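Local coordinates for trypsin-resistant surface T6 protein (Streptococcus pyogenes serotype M6, PDB 4P0D) that probably forms the polymerised backbone of the cell-wall-anchored pili of this Gram-positive bacterium, as a three-domain Ig-like backbone pilin, at residues Thr166-Leu180 with Leu252-Asn266. The protein carries 1 engineered substitution. Numbering follows the deposited sequence.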
loop_
_atom_site.group_PDB
_atom_site.type_symbol
_atom_site.label_atom_id
_atom_site.label_comp_id
_atom_site.label_asym_id
_atom_site.label_seq_id
_atom_site.Cartn_x
_atom_site.Cartn_y
_atom_site.Cartn_z
ATOM N N THR A 166 -3.905 6.486 16.978
ATOM C CA THR A 166 -4.475 7.766 16.590
ATOM C C THR A 166 -5.832 7.979 17.270
ATOM O O THR A 166 -6.302 7.128 18.051
ATOM C CB THR A 166 -4.622 7.828 15.054
ATOM O OG1 THR A 166 -4.953 9.164 14.649
ATOM C CG2 THR A 166 -5.681 6.879 14.596
ATOM N N SER A 167 -6.482 9.093 16.961
ATOM C CA SER A 167 -7.744 9.424 17.588
ATOM C C SER A 167 -8.708 10.004 16.559
ATOM O O SER A 167 -8.290 10.454 15.478
ATOM C CB SER A 167 -7.496 10.396 18.731
ATOM O OG SER A 167 -7.000 11.639 18.236
ATOM N N LEU A 168 -9.996 9.975 16.886
ATOM C CA LEU A 168 -11.039 10.569 16.026
ATOM C C LEU A 168 -10.702 12.018 15.675
ATOM O O LEU A 168 -10.363 12.821 16.549
ATOM C CB LEU A 168 -12.403 10.516 16.719
ATOM C CG LEU A 168 -13.557 11.234 16.014
ATOM C CD1 LEU A 168 -13.903 10.507 14.723
ATOM C CD2 LEU A 168 -14.757 11.281 16.935
ATOM N N GLY A 169 -10.768 12.338 14.393
ATOM C CA GLY A 169 -10.485 13.691 13.911
ATOM C C GLY A 169 -9.021 13.980 13.646
ATOM O O GLY A 169 -8.700 15.079 13.245
ATOM N N SER A 170 -8.129 13.005 13.827
ATOM C CA SER A 170 -6.703 13.209 13.540
ATOM C C SER A 170 -6.378 13.080 12.046
ATOM O O SER A 170 -6.869 12.179 11.373
ATOM C CB SER A 170 -5.863 12.202 14.323
ATOM O OG SER A 170 -6.020 12.368 15.723
ATOM N N VAL A 171 -5.540 13.968 11.531
ATOM C CA VAL A 171 -5.082 13.870 10.145
ATOM C C VAL A 171 -3.770 13.082 10.114
ATOM O O VAL A 171 -2.790 13.413 10.800
ATOM C CB VAL A 171 -4.911 15.252 9.486
ATOM C CG1 VAL A 171 -4.119 15.175 8.198
ATOM C CG2 VAL A 171 -6.274 15.882 9.222
ATOM N N LEU A 172 -3.768 12.027 9.313
ATOM C CA LEU A 172 -2.597 11.161 9.173
ATOM C C LEU A 172 -1.947 11.379 7.816
ATOM O O LEU A 172 -2.657 11.517 6.799
ATOM C CB LEU A 172 -3.022 9.700 9.330
ATOM C CG LEU A 172 -3.688 9.342 10.662
ATOM C CD1 LEU A 172 -3.927 7.857 10.759
ATOM C CD2 LEU A 172 -2.838 9.771 11.834
ATOM N N SER A 173 -0.622 11.401 7.797
ATOM C CA SER A 173 0.145 11.763 6.606
ATOM C C SER A 173 0.908 10.537 6.137
ATOM O O SER A 173 1.786 10.046 6.824
ATOM C CB SER A 173 1.111 12.909 6.900
ATOM O OG SER A 173 0.375 14.076 7.247
ATOM N N TYR A 174 0.550 10.064 4.956
ATOM C CA TYR A 174 1.136 8.875 4.381
ATOM C C TYR A 174 2.113 9.262 3.269
ATOM O O TYR A 174 1.943 10.265 2.580
ATOM C CB TYR A 174 0.043 8.002 3.796
ATOM C CG TYR A 174 -0.916 7.417 4.794
ATOM C CD1 TYR A 174 -2.042 8.121 5.213
ATOM C CD2 TYR A 174 -0.712 6.148 5.310
ATOM C CE1 TYR A 174 -2.927 7.566 6.116
ATOM C CE2 TYR A 174 -1.593 5.588 6.221
ATOM C CZ TYR A 174 -2.693 6.296 6.618
ATOM O OH TYR A 174 -3.555 5.720 7.507
ATOM N N SER A 175 3.134 8.439 3.106
ATOM C CA SER A 175 4.171 8.649 2.101
ATOM C C SER A 175 4.608 7.312 1.501
ATOM O O SER A 175 4.743 6.312 2.219
ATOM C CB SER A 175 5.363 9.390 2.703
ATOM O OG SER A 175 5.976 8.638 3.723
ATOM N N LEU A 176 4.791 7.306 0.185
ATOM C CA LEU A 176 5.214 6.121 -0.532
ATOM C C LEU A 176 6.532 6.404 -1.209
ATOM O O LEU A 176 6.717 7.469 -1.802
ATOM C CB LEU A 176 4.207 5.752 -1.605
ATOM C CG LEU A 176 2.790 5.388 -1.215
ATOM C CD1 LEU A 176 1.937 5.212 -2.470
ATOM C CD2 LEU A 176 2.775 4.116 -0.381
ATOM N N THR A 177 7.466 5.469 -1.112
ATOM C CA THR A 177 8.638 5.486 -1.990
ATOM C C THR A 177 8.712 4.128 -2.677
ATOM O O THR A 177 8.177 3.140 -2.170
ATOM C CB THR A 177 9.936 5.751 -1.234
ATOM O OG1 THR A 177 10.187 4.667 -0.346
ATOM C CG2 THR A 177 9.854 7.076 -0.434
ATOM N N PHE A 178 9.359 4.066 -3.829
ATOM C CA PHE A 178 9.485 2.793 -4.518
ATOM C C PHE A 178 10.702 2.684 -5.416
ATOM O O PHE A 178 11.277 3.701 -5.821
ATOM C CB PHE A 178 8.194 2.437 -5.266
ATOM C CG PHE A 178 7.714 3.478 -6.227
ATOM C CD1 PHE A 178 7.037 4.605 -5.780
ATOM C CD2 PHE A 178 7.893 3.299 -7.597
ATOM C CE1 PHE A 178 6.575 5.555 -6.679
ATOM C CE2 PHE A 178 7.436 4.242 -8.507
ATOM C CZ PHE A 178 6.775 5.370 -8.045
ATOM N N GLU A 179 11.115 1.437 -5.673
ATOM C CA GLU A 179 12.208 1.146 -6.600
ATOM C C GLU A 179 11.587 0.670 -7.896
ATOM O O GLU A 179 10.715 -0.174 -7.889
ATOM C CB GLU A 179 13.162 0.091 -6.017
ATOM C CG GLU A 179 13.836 0.584 -4.746
ATOM C CD GLU A 179 14.603 -0.486 -3.994
ATOM O OE1 GLU A 179 13.981 -1.419 -3.423
ATOM O OE2 GLU A 179 15.839 -0.355 -3.954
ATOM N N LEU A 180 12.024 1.252 -9.006
ATOM C CA LEU A 180 11.450 0.957 -10.309
ATOM C C LEU A 180 11.957 -0.344 -10.901
ATOM O O LEU A 180 13.095 -0.736 -10.666
ATOM C CB LEU A 180 11.778 2.079 -11.289
ATOM C CG LEU A 180 11.162 3.443 -10.989
ATOM C CD1 LEU A 180 11.825 4.512 -11.826
ATOM C CD2 LEU A 180 9.669 3.420 -11.267
ATOM N N LEU A 252 10.200 9.216 -16.547
ATOM C CA LEU A 252 10.795 9.212 -15.203
ATOM C C LEU A 252 12.316 9.305 -15.197
ATOM O O LEU A 252 12.913 9.642 -14.164
ATOM C CB LEU A 252 10.337 7.995 -14.405
ATOM C CG LEU A 252 8.829 7.837 -14.182
ATOM C CD1 LEU A 252 8.542 6.639 -13.283
ATOM C CD2 LEU A 252 8.204 9.101 -13.603
ATOM N N GLU A 253 12.958 9.035 -16.340
ATOM C CA GLU A 253 14.425 9.102 -16.433
ATOM C C GLU A 253 15.086 8.242 -15.343
ATOM O O GLU A 253 16.059 8.659 -14.729
ATOM C CB GLU A 253 14.923 10.562 -16.331
ATOM C CG GLU A 253 14.437 11.480 -17.434
ATOM C CD GLU A 253 14.618 12.952 -17.131
ATOM O OE1 GLU A 253 15.406 13.347 -16.232
ATOM O OE2 GLU A 253 13.950 13.739 -17.816
ATOM N N SER A 254 14.505 7.077 -15.072
ATOM C CA SER A 254 15.003 6.144 -14.048
ATOM C C SER A 254 15.119 6.730 -12.627
ATOM O O SER A 254 15.900 6.241 -11.813
ATOM C CB SER A 254 16.352 5.554 -14.481
ATOM O OG SER A 254 16.311 5.121 -15.836
ATOM N N ILE A 255 14.342 7.769 -12.327
ATOM C CA ILE A 255 14.308 8.354 -10.982
ATOM C C ILE A 255 12.888 8.160 -10.447
ATOM O O ILE A 255 11.922 8.512 -11.119
ATOM C CB ILE A 255 14.702 9.851 -11.036
ATOM C CG1 ILE A 255 16.199 9.978 -11.325
ATOM C CG2 ILE A 255 14.369 10.585 -9.735
ATOM C CD1 ILE A 255 16.604 11.333 -11.889
ATOM N N SER A 256 12.749 7.575 -9.261
ATOM C CA SER A 256 11.413 7.277 -8.716
ATOM C C SER A 256 10.773 8.510 -8.115
ATOM O O SER A 256 11.413 9.204 -7.351
ATOM C CB SER A 256 11.471 6.243 -7.587
ATOM O OG SER A 256 12.004 5.034 -8.050
ATOM N N PRO A 257 9.495 8.742 -8.414
ATOM C CA PRO A 257 8.756 9.804 -7.750
ATOM C C PRO A 257 8.443 9.409 -6.309
ATOM O O PRO A 257 8.471 8.225 -5.985
ATOM C CB PRO A 257 7.474 9.893 -8.567
ATOM C CG PRO A 257 7.267 8.502 -9.051
ATOM C CD PRO A 257 8.638 7.957 -9.317
ATOM N N ASN A 258 8.202 10.401 -5.454
ATOM C CA ASN A 258 7.821 10.186 -4.068
ATOM C C ASN A 258 6.400 10.740 -3.906
ATOM O O ASN A 258 6.114 11.865 -4.324
ATOM C CB ASN A 258 8.828 10.892 -3.148
ATOM C CG ASN A 258 10.227 10.273 -3.240
ATOM O OD1 ASN A 258 10.383 9.042 -3.258
ATOM N ND2 ASN A 258 11.243 11.117 -3.339
ATOM N N ILE A 259 5.496 9.916 -3.366
ATOM C CA ILE A 259 4.082 10.235 -3.321
ATOM C C ILE A 259 3.682 10.479 -1.864
ATOM O O ILE A 259 4.050 9.698 -0.991
ATOM C CB ILE A 259 3.241 9.071 -3.918
ATOM C CG1 ILE A 259 3.691 8.750 -5.352
ATOM C CG2 ILE A 259 1.740 9.369 -3.893
ATOM C CD1 ILE A 259 2.856 7.673 -6.006
ATOM N N SER A 260 2.920 11.536 -1.613
ATOM C CA SER A 260 2.372 11.792 -0.293
ATOM C C SER A 260 0.875 12.047 -0.361
ATOM O O SER A 260 0.351 12.491 -1.385
ATOM C CB SER A 260 3.106 12.967 0.357
ATOM O OG SER A 260 4.427 12.551 0.571
ATOM N N TYR A 261 0.185 11.727 0.725
ATOM C CA TYR A 261 -1.246 11.990 0.827
ATOM C C TYR A 261 -1.720 11.884 2.269
ATOM O O TYR A 261 -1.015 11.373 3.131
ATOM C CB TYR A 261 -2.052 11.062 -0.075
ATOM C CG TYR A 261 -1.625 9.617 -0.039
ATOM C CD1 TYR A 261 -0.557 9.159 -0.810
ATOM C CD2 TYR A 261 -2.297 8.694 0.761
ATOM C CE1 TYR A 261 -0.167 7.821 -0.782
ATOM C CE2 TYR A 261 -1.916 7.365 0.799
ATOM C CZ TYR A 261 -0.869 6.930 0.025
ATOM O OH TYR A 261 -0.522 5.592 0.072
ATOM N N LYS A 262 -2.916 12.387 2.521
ATOM C CA LYS A 262 -3.438 12.438 3.869
ATOM C C LYS A 262 -4.779 11.783 3.963
ATOM O O LYS A 262 -5.511 11.737 2.984
ATOM C CB LYS A 262 -3.595 13.884 4.285
ATOM C CG LYS A 262 -2.285 14.606 4.509
ATOM C CD LYS A 262 -2.635 16.044 4.831
ATOM C CE LYS A 262 -1.437 16.895 5.153
ATOM N NZ LYS A 262 -1.990 18.263 5.435
ATOM N N ALA A 263 -5.119 11.321 5.159
ATOM C CA ALA A 263 -6.456 10.912 5.470
ATOM C C ALA A 263 -6.807 11.316 6.896
ATOM O O ALA A 263 -5.921 11.527 7.720
ATOM C CB ALA A 263 -6.626 9.424 5.259
ATOM N N VAL A 264 -8.097 11.452 7.189
ATOM C CA VAL A 264 -8.534 11.851 8.531
ATOM C C VAL A 264 -9.411 10.778 9.183
ATOM O O VAL A 264 -10.351 10.257 8.567
ATOM C CB VAL A 264 -9.311 13.180 8.503
ATOM C CG1 VAL A 264 -10.603 13.012 7.730
ATOM C CG2 VAL A 264 -9.587 13.665 9.919
ATOM N N VAL A 265 -9.118 10.497 10.450
ATOM C CA VAL A 265 -9.738 9.396 11.184
ATOM C C VAL A 265 -11.182 9.809 11.427
ATOM O O VAL A 265 -11.438 10.901 11.939
ATOM C CB VAL A 265 -9.001 9.129 12.525
ATOM C CG1 VAL A 265 -9.636 7.975 13.305
ATOM C CG2 VAL A 265 -7.537 8.837 12.287
ATOM N N ASN A 266 -12.124 8.974 10.989
ATOM C CA ASN A 266 -13.570 9.259 11.130
ATOM C C ASN A 266 -14.218 8.366 12.199
ATOM O O ASN A 266 -13.550 7.575 12.841
ATOM C CB ASN A 266 -14.289 9.121 9.775
ATOM C CG ASN A 266 -14.270 7.692 9.218
ATOM O OD1 ASN A 266 -14.666 6.733 9.891
ATOM N ND2 ASN A 266 -13.815 7.550 7.986
HETATM O O HOH W 1 10.152 6.672 -4.673
HETATM O O HOH W 2 14.243 3.117 -8.695
#
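Thr166 meets Val265 tip to tip, its OG1 3.5 Å from Val265 CG2, where two antiparallel strands of the Cna-B-like, Ig-like domain begin to pair. A type II turn from Ser167 to Ser170 follows. Inside it, Gly169 N donates to Val265 O, and Ser170 O takes Val265 N in return. Strands 171-179 and 258-265 then run side by side. Val171 and Val264 form a non-hydrogen-bonded pair. On the same face the extended chain of Lys262 passes Val171 CG1 and Ser173 OG. Leu172, on the other face, pairs with Ala263 through two backbone bonds and brings CD1 to Val265 CG2.

Tyr174 and Tyr261 form the next hydrogen-bonded pair. Their ring planes differ by only 13°, but the centroids are 5.9 Å apart, so the rings barely overlap. It is Tyr174 CB that lies over one face of the Tyr261 ring, 4.0 Å from its centroid. Tyr261 CG sits between its backbone N and carbonyl carbon (chi1 44°), which swings the ring toward strand 171-179. Leu176 CD1 meets the edge of this ring. Tyr261 OH bonds to Asp196, and Leu245 and Phe247 of strand 242-247 pack on Ile259 nearby.

Beyond the Leu176-Ile259 pair the direct backbone bonding stops. One water accepts from Phe178 N and lies within hydrogen-bonding distance of Pro257 O and Asn258 OD1. Asn258 ND2 bonds to Glu212. Phe178 CE1 lies 4.3 Å from Ile259 CD1. Ser256 OG donates to Phe178 O at 2.7 Å, with OG 31° out of the carbonyl plane. Past Glu179, Leu180 CD2 packs against Leu252 CD1, next to the type I' turn from Leu252 to Ile255. A second water accepts from Leu180 N and donates to Ser256 OG, 3.0 Å away.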